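Local coordinates for siderophore enterobactin esterase (Emericella nidulans, PDB 6GUO), which hydrolyses the ester bonds of the bacterial xenosiderophore enterobactin, releasing its iron inside the fungal cell, but leaves triacetylfusarinine C intact, at residues M18-I23 with Q32-W37; N53-V58 with T84-I89. All coordinates share one frame; numbering follows the deposited sequence.

Contact 1. Residues M18-I23 with Q32-W37; sequences MAAWQI and QIDVSW
Four main-chain hydrogen bonds join Met18-Ile23 to Gln32-Trp37. Ala19 pairs with Val35 through both N-H and C=O, the shorter bond being Val35 N to Ala19 O at 2.8 Å, and Trp21 does the same with Ile33. On the face bearing Trp21, the indole, with CG beside its backbone N (chi1 -70°), turns its CZ3 corner to Val35, whose CG2 lies 3.7 Å from that atom at the ring edge. Ile33 crosses the Trp21 side chain obliquely, its CG1 3.9 Å from Trp21 CB, while Ile33 CG2 reaches Ile23 CD1 at 3.5 Å. At the far end the Trp37 ring lays one face under the Met18 backbone, CH2 being 3.7 Å from Met18 N; Ser42 O holds its NE1. On the other face Gln32 NE2 donates, in its amide plane, to the syn lone pair of Asp34 OD2 at 2.9 Å. Asp34 OD1 takes a water that also bonds weakly to Ala19 O, and the N-H of Ala14 of the second subunit. Phe145 of helix 131-150 meets the Trp21 ring edge-to-face. Ala20 to Ile23 continue the sheet across the dimer interface, antiparallel to a second-subunit strand; the two segments form a β-hairpin at the edge of this subunit's α/β-hydrolase sheet.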
loop_
_atom_site.group_PDB
_atom_site.type_symbol
_atom_site.label_atom_id
_atom_site.label_comp_id
_atom_site.label_asym_id
_atom_site.label_seq_id
_atom_site.Cartn_x
_atom_site.Cartn_y
_atom_site.Cartn_z
ATOM N N MET A 18 -10.127 -4.095 13.819
ATOM C CA MET A 18 -9.558 -2.781 14.051
ATOM C C MET A 18 -10.474 -1.973 14.953
ATOM O O MET A 18 -11.679 -2.219 15.029
ATOM C CB MET A 18 -9.241 -2.045 12.741
ATOM C CG MET A 18 -10.348 -2.004 11.711
ATOM S SD MET A 18 -9.832 -1.207 10.170
ATOM C CE MET A 18 -8.664 -2.368 9.464
ATOM N N ALA A 19 -9.864 -1.039 15.666
ATOM C CA ALA A 19 -10.556 -0.185 16.624
ATOM C C ALA A 19 -9.847 1.149 16.665
ATOM O O ALA A 19 -8.687 1.259 16.249
ATOM C CB ALA A 19 -10.557 -0.826 18.000
ATOM N N ALA A 20 -10.551 2.162 17.154
ATOM C CA ALA A 20 -9.999 3.501 17.259
ATOM C C ALA A 20 -10.397 4.132 18.589
ATOM O O ALA A 20 -11.439 3.799 19.156
ATOM C CB ALA A 20 -10.470 4.360 16.096
ATOM N N TRP A 21 -9.534 5.012 19.084
ATOM C CA TRP A 21 -9.784 5.799 20.291
ATOM C C TRP A 21 -9.384 7.248 20.057
ATOM O O TRP A 21 -8.429 7.515 19.332
ATOM C CB TRP A 21 -8.955 5.276 21.466
ATOM C CG TRP A 21 -9.378 3.955 21.999
ATOM C CD1 TRP A 21 -10.207 3.727 23.057
ATOM C CD2 TRP A 21 -8.975 2.670 21.520
ATOM N NE1 TRP A 21 -10.355 2.377 23.261
ATOM C CE2 TRP A 21 -9.612 1.704 22.328
ATOM C CE3 TRP A 21 -8.147 2.239 20.474
ATOM C CZ2 TRP A 21 -9.440 0.329 22.132
ATOM C CZ3 TRP A 21 -7.974 0.869 20.279
ATOM C CH2 TRP A 21 -8.622 -0.068 21.102
ATOM N N GLN A 22 -10.107 8.179 20.679
ATOM C CA GLN A 22 -9.608 9.546 20.830
ATOM C C GLN A 22 -8.901 9.653 22.175
ATOM O O GLN A 22 -9.340 9.053 23.150
ATOM C CB GLN A 22 -10.725 10.595 20.717
ATOM C CG GLN A 22 -10.978 11.035 19.280
ATOM C CD GLN A 22 -11.956 12.189 19.147
ATOM O OE1 GLN A 22 -12.172 12.958 20.084
ATOM N NE2 GLN A 22 -12.541 12.324 17.960
ATOM N N ILE A 23 -7.797 10.396 22.203
ATOM C CA ILE A 23 -7.059 10.675 23.432
ATOM C C ILE A 23 -7.044 12.190 23.597
ATOM O O ILE A 23 -6.342 12.895 22.867
ATOM C CB ILE A 23 -5.624 10.100 23.408
ATOM C CG1 ILE A 23 -5.645 8.616 23.013
ATOM C CG2 ILE A 23 -4.972 10.267 24.781
ATOM C CD1 ILE A 23 -4.280 8.007 22.756
ATOM N N GLN A 32 -5.951 10.803 17.651
ATOM C CA GLN A 32 -6.728 9.641 17.255
ATOM C C GLN A 32 -5.734 8.509 17.082
ATOM O O GLN A 32 -4.776 8.647 16.320
ATOM C CB GLN A 32 -7.468 9.898 15.944
ATOM C CG GLN A 32 -8.278 8.709 15.442
ATOM C CD GLN A 32 -9.003 9.009 14.143
ATOM O OE1 GLN A 32 -9.746 9.986 14.046
ATOM N NE2 GLN A 32 -8.788 8.167 13.134
ATOM N N ILE A 33 -5.944 7.410 17.802
ATOM C CA ILE A 33 -5.129 6.219 17.597
ATOM C C ILE A 33 -5.983 5.159 16.908
ATOM O O ILE A 33 -7.116 4.913 17.316
ATOM C CB ILE A 33 -4.436 5.722 18.897
ATOM C CG1 ILE A 33 -5.420 5.178 19.938
ATOM C CG2 ILE A 33 -3.604 6.847 19.510
ATOM C CD1 ILE A 33 -4.757 4.261 20.951
ATOM N N ASP A 34 -5.459 4.579 15.829
ATOM C CA ASP A 34 -6.107 3.470 15.141
ATOM C C ASP A 34 -5.246 2.251 15.414
ATOM O O ASP A 34 -4.023 2.331 15.322
ATOM C CB ASP A 34 -6.193 3.728 13.636
ATOM C CG ASP A 34 -7.249 4.755 13.272
ATOM O OD1 ASP A 34 -8.441 4.385 13.184
ATOM O OD2 ASP A 34 -6.886 5.930 13.048
ATOM N N VAL A 35 -5.887 1.142 15.770
ATOM C CA VAL A 35 -5.199 -0.100 16.097
ATOM C C VAL A 35 -5.799 -1.253 15.298
ATOM O O VAL A 35 -7.016 -1.397 15.242
ATOM C CB VAL A 35 -5.293 -0.413 17.606
ATOM C CG1 VAL A 35 -4.502 -1.673 17.949
ATOM C CG2 VAL A 35 -4.793 0.766 18.430
ATOM N N SER A 36 -4.944 -2.070 14.683
ATOM C CA SER A 36 -5.384 -3.298 14.036
ATOM C C SER A 36 -4.557 -4.472 14.516
ATOM O O SER A 36 -3.414 -4.303 14.936
ATOM C CB SER A 36 -5.292 -3.203 12.513
ATOM O OG SER A 36 -3.950 -3.150 12.069
ATOM N N TRP A 37 -5.147 -5.659 14.428
ATOM C CA TRP A 37 -4.501 -6.879 14.893
ATOM C C TRP A 37 -4.777 -8.036 13.937
ATOM O O TRP A 37 -5.672 -7.937 13.096
ATOM C CB TRP A 37 -4.922 -7.195 16.335
ATOM C CG TRP A 37 -6.386 -7.273 16.574
ATOM C CD1 TRP A 37 -7.147 -8.398 16.591
ATOM C CD2 TRP A 37 -7.272 -6.187 16.862
ATOM N NE1 TRP A 37 -8.454 -8.088 16.865
ATOM C CE2 TRP A 37 -8.560 -6.735 17.033
ATOM C CE3 TRP A 37 -7.105 -4.802 16.983
ATOM C CZ2 TRP A 37 -9.675 -5.948 17.322
ATOM C CZ3 TRP A 37 -8.209 -4.024 17.269
ATOM C CH2 TRP A 37 -9.481 -4.599 17.430
HETATM O O HOH W 1 -9.322 1.868 13.304
#

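Contact 2. Residues N53-V58 with T84-I89; sequences NAVYLV and TVVIAI
Strands Asn53-Val58 and Thr84-Ile89 are the parallel pair of a right-handed β-α-β crossover, with helix 60-77 as the connection, in the central sheet of the α/β-hydrolase fold. Five main-chain hydrogen bonds run in the usual parallel zigzag: Asn53, Val55 and Leu57 use their inward-turned groups, while Val85, Ile87 and Ile89 answer from the other strand. Most are nearly straight and lie close to the C=O axis, as at Ile89 N to Leu57 O (2.8 Å, 173° at the hydrogen). The first is less regular, since Val85 N sits above the carbonyl plane of Asn53. Packing is tight in the middle, on both faces of the sheet. Tyr56 and Ile87 lie side by side and point the same way, towards helix 131-150. Ile87 CB presses against Tyr56 CD1 at 3.6 Å, Ile87 CG2 lies close to Tyr56 CE1, and Ile89 CD1 comes to the ring edge, near its plane. On the opposite face, Leu57 crosses Val86 obliquely, CD1 to CG1 at 3.6 Å, and Val55 lies beside Val86; helix 60-77 covers this layer through Leu71 and Ala67. The side chains of Asn53 and Val58, at the two ends, pack more loosely, though both are buried. Asn53 OD1 accepts from the backbone N of Arg158, and the side chain's nearest approach to that of Thr84 is CB to OG1, 4.1 Å. The Val58 side chain makes no close approach to Thr84-Ile89. In the middle, Ile87 CD1 rests over one face of the Tyr56 ring in a CH-π contact, 3.8 Å from the centroid and 18° off the ring normal.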
loop_
_atom_site.group_PDB
_atom_site.type_symbol
_atom_site.label_atom_id
_atom_site.label_comp_id
_atom_site.label_asym_id
_atom_site.label_seq_id
_atom_site.Cartn_x
_atom_site.Cartn_y
_atom_site.Cartn_z
ATOM N N ASN A 53 4.499 -8.823 17.454
ATOM C CA ASN A 53 5.337 -7.653 17.277
ATOM C C ASN A 53 4.404 -6.472 17.074
ATOM O O ASN A 53 3.184 -6.645 17.022
ATOM C CB ASN A 53 6.287 -7.863 16.102
ATOM C CG ASN A 53 7.242 -9.021 16.345
ATOM O OD1 ASN A 53 7.781 -9.161 17.440
ATOM N ND2 ASN A 53 7.431 -9.868 15.340
ATOM N N ALA A 54 4.968 -5.275 17.016
ATOM C CA ALA A 54 4.168 -4.060 16.886
ATOM C C ALA A 54 4.868 -3.040 16.006
ATOM O O ALA A 54 6.088 -2.898 16.063
ATOM C CB ALA A 54 3.885 -3.467 18.255
ATOM N N VAL A 55 4.086 -2.334 15.194
ATOM C CA VAL A 55 4.600 -1.228 14.404
ATOM C C VAL A 55 3.775 0.009 14.728
ATOM O O VAL A 55 2.539 -0.028 14.701
ATOM C CB VAL A 55 4.647 -1.530 12.884
ATOM C CG1 VAL A 55 3.275 -1.843 12.301
ATOM C CG2 VAL A 55 5.315 -0.384 12.138
ATOM N N TYR A 56 4.486 1.080 15.076
ATOM C CA TYR A 56 3.902 2.371 15.410
ATOM C C TYR A 56 4.102 3.305 14.223
ATOM O O TYR A 56 5.208 3.408 13.692
ATOM C CB TYR A 56 4.545 2.930 16.689
ATOM C CG TYR A 56 4.138 2.146 17.915
ATOM C CD1 TYR A 56 3.125 2.603 18.753
ATOM C CD2 TYR A 56 4.737 0.922 18.217
ATOM C CE1 TYR A 56 2.724 1.874 19.863
ATOM C CE2 TYR A 56 4.341 0.184 19.326
ATOM C CZ TYR A 56 3.340 0.668 20.148
ATOM O OH TYR A 56 2.939 -0.059 21.243
ATOM N N LEU A 57 3.027 3.971 13.805
ATOM C CA LEU A 57 3.040 4.833 12.630
ATOM C C LEU A 57 2.676 6.262 13.017
ATOM O O LEU A 57 1.646 6.476 13.639
ATOM C CB LEU A 57 2.023 4.336 11.602
ATOM C CG LEU A 57 1.970 2.846 11.257
ATOM C CD1 LEU A 57 0.747 2.565 10.394
ATOM C CD2 LEU A 57 3.231 2.421 10.539
ATOM N N VAL A 58 3.513 7.227 12.639
ATOM C CA VAL A 58 3.128 8.650 12.732
ATOM C C VAL A 58 2.536 9.072 11.386
ATOM O O VAL A 58 2.691 8.356 10.406
ATOM C CB VAL A 58 4.274 9.555 13.221
ATOM C CG1 VAL A 58 4.678 9.140 14.630
ATOM C CG2 VAL A 58 5.474 9.548 12.278
ATOM N N THR A 84 1.523 -9.141 13.852
ATOM C CA THR A 84 1.922 -7.775 14.150
ATOM C C THR A 84 0.699 -6.903 14.390
ATOM O O THR A 84 -0.251 -6.914 13.606
ATOM C CB THR A 84 2.790 -7.182 13.023
ATOM O OG1 THR A 84 3.904 -8.046 12.779
ATOM C CG2 THR A 84 3.311 -5.801 13.397
ATOM N N VAL A 85 0.735 -6.165 15.496
ATOM C CA VAL A 85 -0.268 -5.152 15.807
ATOM C C VAL A 85 0.192 -3.824 15.206
ATOM O O VAL A 85 1.362 -3.460 15.324
ATOM C CB VAL A 85 -0.475 -5.038 17.339
ATOM C CG1 VAL A 85 -1.379 -3.862 17.706
ATOM C CG2 VAL A 85 -1.055 -6.332 17.883
ATOM N N VAL A 86 -0.731 -3.110 14.561
ATOM C CA VAL A 86 -0.459 -1.788 13.999
ATOM C C VAL A 86 -1.082 -0.757 14.923
ATOM O O VAL A 86 -2.250 -0.882 15.295
ATOM C CB VAL A 86 -1.057 -1.621 12.587
ATOM C CG1 VAL A 86 -0.777 -0.230 12.029
ATOM C CG2 VAL A 86 -0.509 -2.686 11.650
ATOM N N ILE A 87 -0.283 0.242 15.289
ATOM C CA ILE A 87 -0.726 1.367 16.103
ATOM C C ILE A 87 -0.413 2.647 15.336
ATOM O O ILE A 87 0.747 3.035 15.197
ATOM C CB ILE A 87 -0.045 1.373 17.485
ATOM C CG1 ILE A 87 -0.221 0.013 18.180
ATOM C CG2 ILE A 87 -0.622 2.506 18.336
ATOM C CD1 ILE A 87 0.909 -0.973 17.969
ATOM N N ALA A 88 -1.459 3.288 14.822
ATOM C CA ALA A 88 -1.321 4.501 14.038
ATOM C C ALA A 88 -1.688 5.679 14.918
ATOM O O ALA A 88 -2.782 5.712 15.461
ATOM C CB ALA A 88 -2.230 4.438 12.827
ATOM N N ILE A 89 -0.764 6.624 15.074
ATOM C CA ILE A 89 -0.997 7.811 15.897
ATOM C C ILE A 89 -1.243 8.986 14.961
ATOM O O ILE A 89 -0.339 9.434 14.237
ATOM C CB ILE A 89 0.159 8.111 16.868
ATOM C CG1 ILE A 89 0.494 6.870 17.711
ATOM C CG2 ILE A 89 -0.213 9.268 17.797
ATOM C CD1 ILE A 89 1.663 6.071 17.197
#

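From the N terminus, contact 1 closes first, folding Met18-Ile23 back on Gln32-Trp37 across a short turn. The chain then proceeds to Asn53-Val58, passes through helix 60-77 and re-enters the sheet as the parallel strand Thr84-Ile89, where contact 2 closes the longer crossover. The two are in series, neither nested nor crossed. They meet in space because Thr84-Ile89 inserts between the hairpin and Asn53-Val58: its outer edge runs antiparallel to Gln32-Trp37, with probable hydrogen bonds from Ala88 N to Asp34 O and from Val86 N to Ser36 O. The hairpin, and the second subunit beyond it, is thereby joined to the parallel core of the sheet.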